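Local coordinates for DNA-binding protein Sso10a-2 (Sulfolobus solfataricus, PDB 4HW0) that binds DNA through a winged-helix domain, pairs through a two-stranded antiparallel coiled coil, and probably helps to compact and organise the archaeal chromatin, at residues R8-I17 against A34-L45; L45-N55 against Y65-L74. All coordinates share one frame; numbering follows the deposited sequence.

Contact 1: R8-I17 against A34-L45; sequences RGTMEIMFDI and AGINYVVAQKYL
Arg8 reaches over from the loop just ahead of helix 10-18 to the turn at Ala34 and Gly35, where helix 27-34 ends and the chain heads for helix 38-50, probably the recognition helix, as in other winged helix-turn-helix domains. Arg8 NH1 gives a fairly straight bond to Ala34 O (2.8 Å, 160° at the hydrogen), with the acceptor close to the guanidinium plane. Arg8 NH1 also donates to Asp16 OD2 at 2.7 Å in a salt bridge, on the anti side of OD2 and tilted from the carboxylate plane; Asp16 OD1 is taken by Arg19. NH2 adds two weak bonds, to the carbonyl oxygens of Gly35 and Ala34, so the turn carbonyls and the carboxylate together probably hold the guanidinium against rotation.

Next to this polar corner the two helices run almost perpendicular (91°), and Tyr44 enters as a knob among Thr10, Ile13, Met14 and Ile17. Ile13 holds CG2 anti to its own backbone nitrogen, which sets this methyl squarely over the ring face, 3.7 Å from the centroid of Tyr44. Met14 CG lies at the ring edge instead, while Ile17 CD1 packs on Tyr44 CB and on Ile36 CD1. At the N-cap of helix 38-50, Asn37 OD1 accepts from Val40 N. The phenol oxygen accepts a bond from the other helix: Thr10 OG1 donates to Tyr44 OH over 3.2 Å.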
loop_
_atom_site.group_PDB
_atom_site.type_symbol
_atom_site.label_atom_id
_atom_site.label_comp_id
_atom_site.label_asym_id
_atom_site.label_seq_id
_atom_site.Cartn_x
_atom_site.Cartn_y
_atom_site.Cartn_z
ATOM N N ARG A 8 -0.173 5.919 -14.027
ATOM C CA ARG A 8 0.914 6.138 -13.069
ATOM C C ARG A 8 0.646 7.389 -12.342
ATOM O O ARG A 8 0.146 8.326 -12.908
ATOM C CB ARG A 8 2.239 6.283 -13.805
ATOM C CG ARG A 8 2.791 4.985 -14.329
ATOM C CD ARG A 8 4.038 5.205 -15.179
ATOM N NE ARG A 8 3.741 5.980 -16.363
ATOM C CZ ARG A 8 4.656 6.455 -17.201
ATOM N NH1 ARG A 8 5.945 6.254 -16.988
ATOM N NH2 ARG A 8 4.277 7.188 -18.234
ATOM N N GLY A 9 0.987 7.388 -11.074
ATOM C CA GLY A 9 0.983 8.610 -10.302
ATOM C C GLY A 9 2.292 9.350 -10.449
ATOM O O GLY A 9 3.154 8.995 -11.249
ATOM N N THR A 10 2.372 10.441 -9.717
ATOM C CA THR A 10 3.465 11.344 -9.788
ATOM C C THR A 10 4.784 10.698 -9.414
ATOM O O THR A 10 5.782 10.963 -10.078
ATOM C CB THR A 10 3.200 12.561 -8.842
ATOM O OG1 THR A 10 2.142 13.365 -9.424
ATOM C CG2 THR A 10 4.401 13.437 -8.771
HETATM N N MSE A 11 4.779 9.841 -8.374
HETATM C CA MSE A 11 5.993 9.261 -7.826
HETATM C C MSE A 11 6.574 8.380 -8.915
HETATM O O MSE A 11 7.765 8.417 -9.268
HETATM C CB MSE A 11 5.816 8.497 -6.481
HETATM C CG MSE A 11 5.840 9.521 -5.353
HETATM SE SE MSE A 11 5.691 8.494 -3.668
HETATM C CE MSE A 11 5.406 10.057 -2.434
ATOM N N GLU A 12 5.739 7.577 -9.481
ATOM C CA GLU A 12 6.181 6.683 -10.487
ATOM C C GLU A 12 6.665 7.326 -11.775
ATOM O O GLU A 12 7.569 6.826 -12.418
ATOM C CB GLU A 12 5.093 5.697 -10.755
ATOM C CG GLU A 12 5.533 4.612 -11.691
ATOM C CD GLU A 12 4.536 3.452 -11.678
ATOM O OE1 GLU A 12 3.468 3.514 -10.965
ATOM O OE2 GLU A 12 4.871 2.518 -12.409
ATOM N N ILE A 13 6.035 8.413 -12.198
ATOM C CA ILE A 13 6.556 9.109 -13.356
ATOM C C ILE A 13 7.934 9.619 -13.052
ATOM O O ILE A 13 8.818 9.586 -13.848
ATOM C CB ILE A 13 5.569 10.247 -13.786
ATOM C CG1 ILE A 13 4.350 9.614 -14.434
ATOM C CG2 ILE A 13 6.184 11.168 -14.833
ATOM C CD1 ILE A 13 3.157 10.549 -14.543
HETATM N N MSE A 14 8.090 10.207 -11.859
HETATM C CA MSE A 14 9.399 10.706 -11.483
HETATM C C MSE A 14 10.441 9.632 -11.520
HETATM O O MSE A 14 11.566 9.845 -11.949
HETATM C CB MSE A 14 9.318 11.342 -10.081
HETATM C CG MSE A 14 8.536 12.597 -10.034
HETATM SE SE MSE A 14 8.646 13.403 -8.218
HETATM C CE MSE A 14 8.502 15.253 -8.715
ATOM N N PHE A 15 10.110 8.454 -11.025
ATOM C CA PHE A 15 11.017 7.320 -11.069
ATOM C C PHE A 15 11.390 7.007 -12.494
ATOM O O PHE A 15 12.567 6.785 -12.798
ATOM C CB PHE A 15 10.426 6.081 -10.382
ATOM C CG PHE A 15 11.223 4.822 -10.569
ATOM C CD1 PHE A 15 12.407 4.647 -9.917
ATOM C CD2 PHE A 15 10.788 3.819 -11.385
ATOM C CE1 PHE A 15 13.193 3.491 -10.087
ATOM C CE2 PHE A 15 11.497 2.628 -11.499
ATOM C CZ PHE A 15 12.735 2.478 -10.865
ATOM N N ASP A 16 10.381 6.969 -13.357
ATOM C CA ASP A 16 10.638 6.662 -14.781
ATOM C C ASP A 16 11.490 7.714 -15.491
ATOM O O ASP A 16 12.310 7.401 -16.295
ATOM C CB ASP A 16 9.327 6.422 -15.511
ATOM C CG ASP A 16 8.704 5.051 -15.151
ATOM O OD1 ASP A 16 9.484 4.109 -14.891
ATOM O OD2 ASP A 16 7.462 4.941 -15.111
ATOM N N ILE A 17 11.363 8.971 -15.088
ATOM C CA ILE A 17 12.338 9.958 -15.542
ATOM C C ILE A 17 13.751 9.735 -15.003
ATOM O O ILE A 17 14.751 9.739 -15.743
ATOM C CB ILE A 17 11.864 11.373 -15.179
ATOM C CG1 ILE A 17 10.584 11.674 -15.926
ATOM C CG2 ILE A 17 12.911 12.414 -15.517
ATOM C CD1 ILE A 17 9.804 12.879 -15.489
ATOM N N ALA A 34 10.791 7.670 -20.316
ATOM C CA ALA A 34 9.724 7.614 -19.370
ATOM C C ALA A 34 8.337 7.420 -19.955
ATOM O O ALA A 34 7.380 7.148 -19.206
ATOM C CB ALA A 34 9.769 8.808 -18.430
ATOM N N GLY A 35 8.211 7.445 -21.286
ATOM C CA GLY A 35 6.927 7.219 -21.914
ATOM C C GLY A 35 5.908 8.283 -21.540
ATOM O O GLY A 35 4.786 7.965 -21.222
ATOM N N ILE A 36 6.320 9.534 -21.639
ATOM C CA ILE A 36 5.470 10.694 -21.374
ATOM C C ILE A 36 5.634 11.762 -22.445
ATOM O O ILE A 36 6.718 11.874 -23.046
ATOM C CB ILE A 36 5.823 11.361 -20.010
ATOM C CG1 ILE A 36 7.266 11.868 -19.963
ATOM C CG2 ILE A 36 5.549 10.415 -18.870
ATOM C CD1 ILE A 36 7.716 12.368 -18.608
ATOM N N ASN A 37 4.574 12.547 -22.678
ATOM C CA ASN A 37 4.620 13.540 -23.696
ATOM C C ASN A 37 5.393 14.777 -23.243
ATOM O O ASN A 37 5.780 14.894 -22.094
ATOM C CB ASN A 37 3.214 13.850 -24.236
ATOM C CG ASN A 37 2.365 14.587 -23.254
ATOM O OD1 ASN A 37 2.804 15.581 -22.662
ATOM N ND2 ASN A 37 1.116 14.145 -23.107
ATOM N N TYR A 38 5.638 15.667 -24.165
ATOM C CA TYR A 38 6.471 16.832 -23.918
ATOM C C TYR A 38 5.911 17.756 -22.814
ATOM O O TYR A 38 6.680 18.297 -22.008
ATOM C CB TYR A 38 6.673 17.604 -25.215
ATOM C CG TYR A 38 7.510 18.837 -25.062
ATOM C CD1 TYR A 38 8.883 18.769 -25.125
ATOM C CD2 TYR A 38 6.920 20.069 -24.838
ATOM C CE1 TYR A 38 9.663 19.906 -24.961
ATOM C CE2 TYR A 38 7.675 21.211 -24.676
ATOM C CZ TYR A 38 9.049 21.129 -24.737
ATOM O OH TYR A 38 9.793 22.271 -24.529
ATOM N N VAL A 39 4.582 17.889 -22.771
ATOM C CA VAL A 39 3.905 18.728 -21.786
ATOM C C VAL A 39 4.079 18.152 -20.399
ATOM O O VAL A 39 4.512 18.867 -19.457
ATOM C CB VAL A 39 2.403 18.879 -22.156
ATOM C CG1 VAL A 39 1.665 19.704 -21.114
ATOM C CG2 VAL A 39 2.290 19.522 -23.526
ATOM N N VAL A 40 3.839 16.861 -20.255
ATOM C CA VAL A 40 4.080 16.177 -18.963
ATOM C C VAL A 40 5.544 16.232 -18.595
ATOM O O VAL A 40 5.891 16.483 -17.474
ATOM C CB VAL A 40 3.575 14.724 -19.026
ATOM C CG1 VAL A 40 3.890 13.969 -17.760
ATOM C CG2 VAL A 40 2.071 14.673 -19.322
ATOM N N ALA A 41 6.432 15.972 -19.566
ATOM C CA ALA A 41 7.858 15.963 -19.281
ATOM C C ALA A 41 8.297 17.321 -18.755
ATOM O O ALA A 41 9.010 17.412 -17.757
ATOM C CB ALA A 41 8.666 15.610 -20.503
ATOM N N GLN A 42 7.845 18.395 -19.407
ATOM C CA GLN A 42 8.240 19.755 -18.991
ATOM C C GLN A 42 7.843 20.027 -17.530
ATOM O O GLN A 42 8.639 20.576 -16.697
ATOM C CB GLN A 42 7.534 20.761 -19.923
ATOM C CG GLN A 42 8.360 21.889 -20.308
ATOM C CD GLN A 42 9.642 21.372 -20.887
ATOM O OE1 GLN A 42 10.723 21.868 -20.570
ATOM N NE2 GLN A 42 9.540 20.316 -21.695
ATOM N N LYS A 43 6.611 19.650 -17.196
ATOM C CA LYS A 43 6.158 19.865 -15.814
ATOM C C LYS A 43 7.019 19.106 -14.764
ATOM O O LYS A 43 7.459 19.651 -13.721
ATOM C CB LYS A 43 4.726 19.407 -15.715
ATOM C CG LYS A 43 4.207 19.551 -14.304
ATOM C CD LYS A 43 2.918 18.826 -14.043
ATOM C CE LYS A 43 2.378 19.161 -12.656
ATOM N NZ LYS A 43 0.962 18.725 -12.576
ATOM N N TYR A 44 7.180 17.805 -14.981
ATOM C CA TYR A 44 7.963 16.994 -14.050
ATOM C C TYR A 44 9.414 17.314 -13.995
ATOM O O TYR A 44 9.999 17.300 -12.906
ATOM C CB TYR A 44 7.829 15.508 -14.403
ATOM C CG TYR A 44 6.519 14.982 -13.926
ATOM C CD1 TYR A 44 5.349 15.161 -14.650
ATOM C CD2 TYR A 44 6.463 14.282 -12.753
ATOM C CE1 TYR A 44 4.156 14.670 -14.212
ATOM C CE2 TYR A 44 5.281 13.760 -12.307
ATOM C CZ TYR A 44 4.130 13.951 -13.038
ATOM O OH TYR A 44 2.964 13.453 -12.532
ATOM N N LEU A 45 10.029 17.588 -15.136
ATOM C CA LEU A 45 11.424 17.997 -15.125
ATOM C C LEU A 45 11.590 19.226 -14.248
ATOM O O LEU A 45 12.559 19.315 -13.534
ATOM C CB LEU A 45 11.932 18.263 -16.495
ATOM C CG LEU A 45 12.114 16.984 -17.336
ATOM C CD1 LEU A 45 12.272 17.355 -18.787
ATOM C CD2 LEU A 45 13.300 16.187 -16.855
#

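Contact 2: L45-N55 against Y65-L74; sequences LDQLVKVGALN and YEITEKGKLL
Leu54 and Ile67 face each other as a non-hydrogen-bonded antiparallel pair, followed by the hydrogen-bonded pair of Asn55 and Glu66, whose two backbone bonds are Asn55 N to Glu66 O (2.9 Å) and Glu66 N to Asn55 O. Beyond the strands the chains stay joined: Thr68 N hydrogen-bonds to Ala53 O, and Gly71 CA comes within 3.4 Å of Ala53 O, a close approach at a residue with no side chain.

Just before Ala53, helix 38-50 ends in a Schellman motif with Gly52 at C', and Leu48 O accepts from both Ala53 N and Leu54 N. The strands form the wing hairpin of the winged helix, and helix 69-98 starts at its foot. Thr68 is the N-cap: OG1 lies between its backbone N and carbonyl carbon (chi1 66°), where it accepts from Gly71 N and donates to Gly52 O at 2.6 Å, on a lone pair. The extended Lys70 chain carries NZ to Val51 O, 2.8 Å away.

Over the ring of Tyr65, Leu45 CD2 sits almost exactly on the normal, 4.0 Å from the centroid, while Val49 CG2 meets the ring edge. With an alanine here the ring is gone, and Leu45 CD2 and Val49 CG2 would probably lose the surface they pack on, opening a gap between helix and wing. Leu74 CD2 touches Ala53 CB and Leu48 CD2 (both 3.9 Å).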
loop_
_atom_site.group_PDB
_atom_site.type_symbol
_atom_site.label_atom_id
_atom_site.label_comp_id
_atom_site.label_asym_id
_atom_site.label_seq_id
_atom_site.Cartn_x
_atom_site.Cartn_y
_atom_site.Cartn_z
ATOM N N LEU A 45 10.029 17.588 -15.136
ATOM C CA LEU A 45 11.424 17.997 -15.125
ATOM C C LEU A 45 11.590 19.226 -14.248
ATOM O O LEU A 45 12.559 19.315 -13.534
ATOM C CB LEU A 45 11.932 18.263 -16.495
ATOM C CG LEU A 45 12.114 16.984 -17.336
ATOM C CD1 LEU A 45 12.272 17.355 -18.787
ATOM C CD2 LEU A 45 13.300 16.187 -16.855
ATOM N N ASP A 46 10.695 20.184 -14.409
ATOM C CA ASP A 46 10.804 21.399 -13.639
ATOM C C ASP A 46 10.680 21.177 -12.125
ATOM O O ASP A 46 11.469 21.701 -11.347
ATOM C CB ASP A 46 9.808 22.441 -14.069
ATOM C CG ASP A 46 10.106 23.789 -13.317
ATOM O OD1 ASP A 46 11.251 24.351 -13.453
ATOM O OD2 ASP A 46 9.272 24.190 -12.508
ATOM N N GLN A 47 9.749 20.325 -11.747
ATOM C CA GLN A 47 9.614 19.862 -10.393
ATOM C C GLN A 47 10.870 19.181 -9.838
ATOM O O GLN A 47 11.319 19.495 -8.730
ATOM C CB GLN A 47 8.411 18.994 -10.218
ATOM C CG GLN A 47 7.092 19.768 -10.417
ATOM C CD GLN A 47 5.931 18.953 -9.950
ATOM O OE1 GLN A 47 6.020 17.702 -9.918
ATOM N NE2 GLN A 47 4.789 19.600 -9.720
ATOM N N LEU A 48 11.465 18.312 -10.623
ATOM C CA LEU A 48 12.687 17.595 -10.212
ATOM C C LEU A 48 13.862 18.521 -10.059
ATOM O O LEU A 48 14.703 18.337 -9.159
ATOM C CB LEU A 48 12.987 16.488 -11.260
ATOM C CG LEU A 48 12.031 15.324 -11.149
ATOM C CD1 LEU A 48 12.149 14.322 -12.286
ATOM C CD2 LEU A 48 12.171 14.572 -9.817
ATOM N N VAL A 49 13.970 19.525 -10.928
ATOM C CA VAL A 49 15.017 20.590 -10.731
ATOM C C VAL A 49 14.733 21.356 -9.469
ATOM O O VAL A 49 15.648 21.566 -8.616
ATOM C CB VAL A 49 15.099 21.535 -11.957
ATOM C CG1 VAL A 49 16.029 22.691 -11.681
ATOM C CG2 VAL A 49 15.523 20.763 -13.241
ATOM N N LYS A 50 13.473 21.693 -9.253
ATOM C CA LYS A 50 13.111 22.468 -8.048
ATOM C C LYS A 50 13.416 21.745 -6.785
ATOM O O LYS A 50 13.870 22.379 -5.806
ATOM C CB LYS A 50 11.640 22.785 -8.035
ATOM C CG LYS A 50 11.168 23.777 -9.074
ATOM C CD LYS A 50 11.811 25.112 -8.895
ATOM C CE LYS A 50 10.933 26.166 -9.564
ATOM N NZ LYS A 50 11.250 26.320 -11.014
ATOM N N VAL A 51 13.143 20.457 -6.707
ATOM C CA VAL A 51 13.437 19.738 -5.460
ATOM C C VAL A 51 14.896 19.224 -5.389
ATOM O O VAL A 51 15.207 18.462 -4.529
ATOM C CB VAL A 51 12.475 18.581 -5.227
ATOM C CG1 VAL A 51 11.067 19.092 -5.204
ATOM C CG2 VAL A 51 12.613 17.482 -6.335
ATOM N N GLY A 52 15.734 19.572 -6.361
ATOM C CA GLY A 52 17.164 19.274 -6.294
ATOM C C GLY A 52 17.537 17.850 -6.737
ATOM O O GLY A 52 18.643 17.386 -6.453
ATOM N N ALA A 53 16.650 17.207 -7.461
ATOM C CA ALA A 53 16.899 15.822 -7.972
ATOM C C ALA A 53 17.647 15.819 -9.295
ATOM O O ALA A 53 18.376 14.892 -9.603
ATOM C CB ALA A 53 15.600 15.076 -8.102
ATOM N N LEU A 54 17.485 16.899 -10.049
ATOM C CA LEU A 54 18.193 17.131 -11.308
ATOM C C LEU A 54 18.797 18.553 -11.324
ATOM O O LEU A 54 18.195 19.462 -10.830
ATOM C CB LEU A 54 17.208 17.023 -12.499
ATOM C CG LEU A 54 16.524 15.710 -12.767
ATOM C CD1 LEU A 54 15.541 15.843 -13.918
ATOM C CD2 LEU A 54 17.596 14.628 -13.037
ATOM N N ASN A 55 19.978 18.688 -11.908
ATOM C CA ASN A 55 20.529 19.973 -12.359
ATOM C C ASN A 55 20.267 20.162 -13.855
ATOM O O ASN A 55 20.201 19.188 -14.596
ATOM C CB ASN A 55 22.022 20.058 -12.154
ATOM C CG ASN A 55 22.406 20.070 -10.687
ATOM O OD1 ASN A 55 21.683 20.604 -9.846
ATOM N ND2 ASN A 55 23.498 19.403 -10.370
ATOM N N TYR A 65 19.785 17.497 -18.517
ATOM C CA TYR A 65 19.549 17.335 -17.092
ATOM C C TYR A 65 20.497 16.296 -16.523
ATOM O O TYR A 65 20.893 15.310 -17.209
ATOM C CB TYR A 65 18.108 16.936 -16.855
ATOM C CG TYR A 65 17.098 17.924 -17.339
ATOM C CD1 TYR A 65 16.649 17.889 -18.663
ATOM C CD2 TYR A 65 16.525 18.835 -16.479
ATOM C CE1 TYR A 65 15.709 18.789 -19.106
ATOM C CE2 TYR A 65 15.570 19.733 -16.922
ATOM C CZ TYR A 65 15.195 19.725 -18.230
ATOM O OH TYR A 65 14.241 20.645 -18.666
ATOM N N GLU A 66 20.968 16.550 -15.331
ATOM C CA GLU A 66 21.883 15.620 -14.696
ATOM C C GLU A 66 21.382 15.248 -13.362
ATOM O O GLU A 66 21.066 16.133 -12.576
ATOM C CB GLU A 66 23.239 16.223 -14.423
ATOM C CG GLU A 66 23.986 16.535 -15.645
ATOM C CD GLU A 66 25.308 17.264 -15.287
ATOM O OE1 GLU A 66 25.757 17.163 -14.082
ATOM O OE2 GLU A 66 25.871 17.913 -16.221
ATOM N N ILE A 67 21.393 13.971 -13.050
ATOM C CA ILE A 67 20.864 13.527 -11.769
ATOM C C ILE A 67 21.878 13.903 -10.723
ATOM O O ILE A 67 23.083 13.827 -10.974
ATOM C CB ILE A 67 20.556 12.032 -11.731
ATOM C CG1 ILE A 67 19.642 11.673 -10.530
ATOM C CG2 ILE A 67 21.814 11.176 -11.804
ATOM C CD1 ILE A 67 19.045 10.253 -10.660
ATOM N N THR A 68 21.369 14.314 -9.573
ATOM C CA THR A 68 22.204 14.676 -8.447
ATOM C C THR A 68 22.232 13.525 -7.448
ATOM O O THR A 68 21.491 12.543 -7.553
ATOM C CB THR A 68 21.641 15.879 -7.730
ATOM O OG1 THR A 68 20.394 15.548 -7.130
ATOM C CG2 THR A 68 21.406 17.039 -8.716
ATOM N N GLU A 69 23.095 13.662 -6.455
ATOM C CA GLU A 69 23.131 12.678 -5.393
ATOM C C GLU A 69 21.762 12.560 -4.736
ATOM O O GLU A 69 21.260 11.462 -4.470
ATOM C CB GLU A 69 24.240 13.084 -4.425
ATOM C CG GLU A 69 24.202 12.430 -3.081
ATOM C CD GLU A 69 24.930 11.112 -3.052
ATOM O OE1 GLU A 69 24.928 10.399 -4.094
ATOM O OE2 GLU A 69 25.522 10.800 -1.988
ATOM N N LYS A 70 21.116 13.697 -4.487
ATOM C CA LYS A 70 19.768 13.674 -3.890
ATOM C C LYS A 70 18.757 12.959 -4.799
ATOM O O LYS A 70 17.917 12.205 -4.374
ATOM C CB LYS A 70 19.321 15.100 -3.600
ATOM C CG LYS A 70 17.995 15.181 -2.899
ATOM C CD LYS A 70 17.599 16.639 -2.549
ATOM C CE LYS A 70 16.258 16.581 -1.898
ATOM N NZ LYS A 70 15.644 17.934 -1.844
ATOM N N GLY A 71 18.906 13.203 -6.077
ATOM C CA GLY A 71 18.085 12.530 -7.147
ATOM C C GLY A 71 18.267 11.040 -7.211
ATOM O O GLY A 71 17.326 10.305 -7.420
ATOM N N LYS A 72 19.488 10.564 -7.001
ATOM C CA LYS A 72 19.742 9.137 -6.965
ATOM C C LYS A 72 19.016 8.503 -5.788
ATOM O O LYS A 72 18.509 7.410 -5.889
ATOM C CB LYS A 72 21.265 8.834 -6.850
ATOM C CG LYS A 72 22.004 9.144 -8.113
ATOM C CD LYS A 72 23.496 9.107 -7.906
ATOM C CE LYS A 72 24.200 9.606 -9.142
ATOM N NZ LYS A 72 25.660 9.606 -8.863
ATOM N N LEU A 73 19.026 9.182 -4.653
ATOM C CA LEU A 73 18.330 8.733 -3.469
ATOM C C LEU A 73 16.851 8.757 -3.655
ATOM O O LEU A 73 16.165 7.822 -3.270
ATOM C CB LEU A 73 18.645 9.591 -2.288
ATOM C CG LEU A 73 20.037 9.277 -1.756
ATOM C CD1 LEU A 73 20.816 10.412 -1.093
ATOM C CD2 LEU A 73 19.972 8.103 -0.796
ATOM N N LEU A 74 16.349 9.783 -4.323
ATOM C CA LEU A 74 14.928 9.822 -4.645
ATOM C C LEU A 74 14.523 8.649 -5.530
ATOM O O LEU A 74 13.525 7.991 -5.281
ATOM C CB LEU A 74 14.592 11.159 -5.287
ATOM C CG LEU A 74 13.137 11.375 -5.692
ATOM C CD1 LEU A 74 12.182 11.266 -4.524
ATOM C CD2 LEU A 74 12.997 12.716 -6.439
#

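In the fold
From the N terminus, helix 10-18 leads through strand 24-25 and helix 27-34 before contact 1 closes that loop, bringing the first helix against the turn after Ala34 and the first half of helix 38-50. Contact 2 then opens on the second half of the same helix and closes over the wing hairpin, strands 54-59 and 62-67, at the start of helix 69-98. The two loops follow in series, neither crossing nor enclosing the other, and share Leu45. Side chains of Met14 and Ile17 also pack on Leu48, joining the contacts directly. Both reach the second subunit, whose Val95 and Leu99 pack against residues of each.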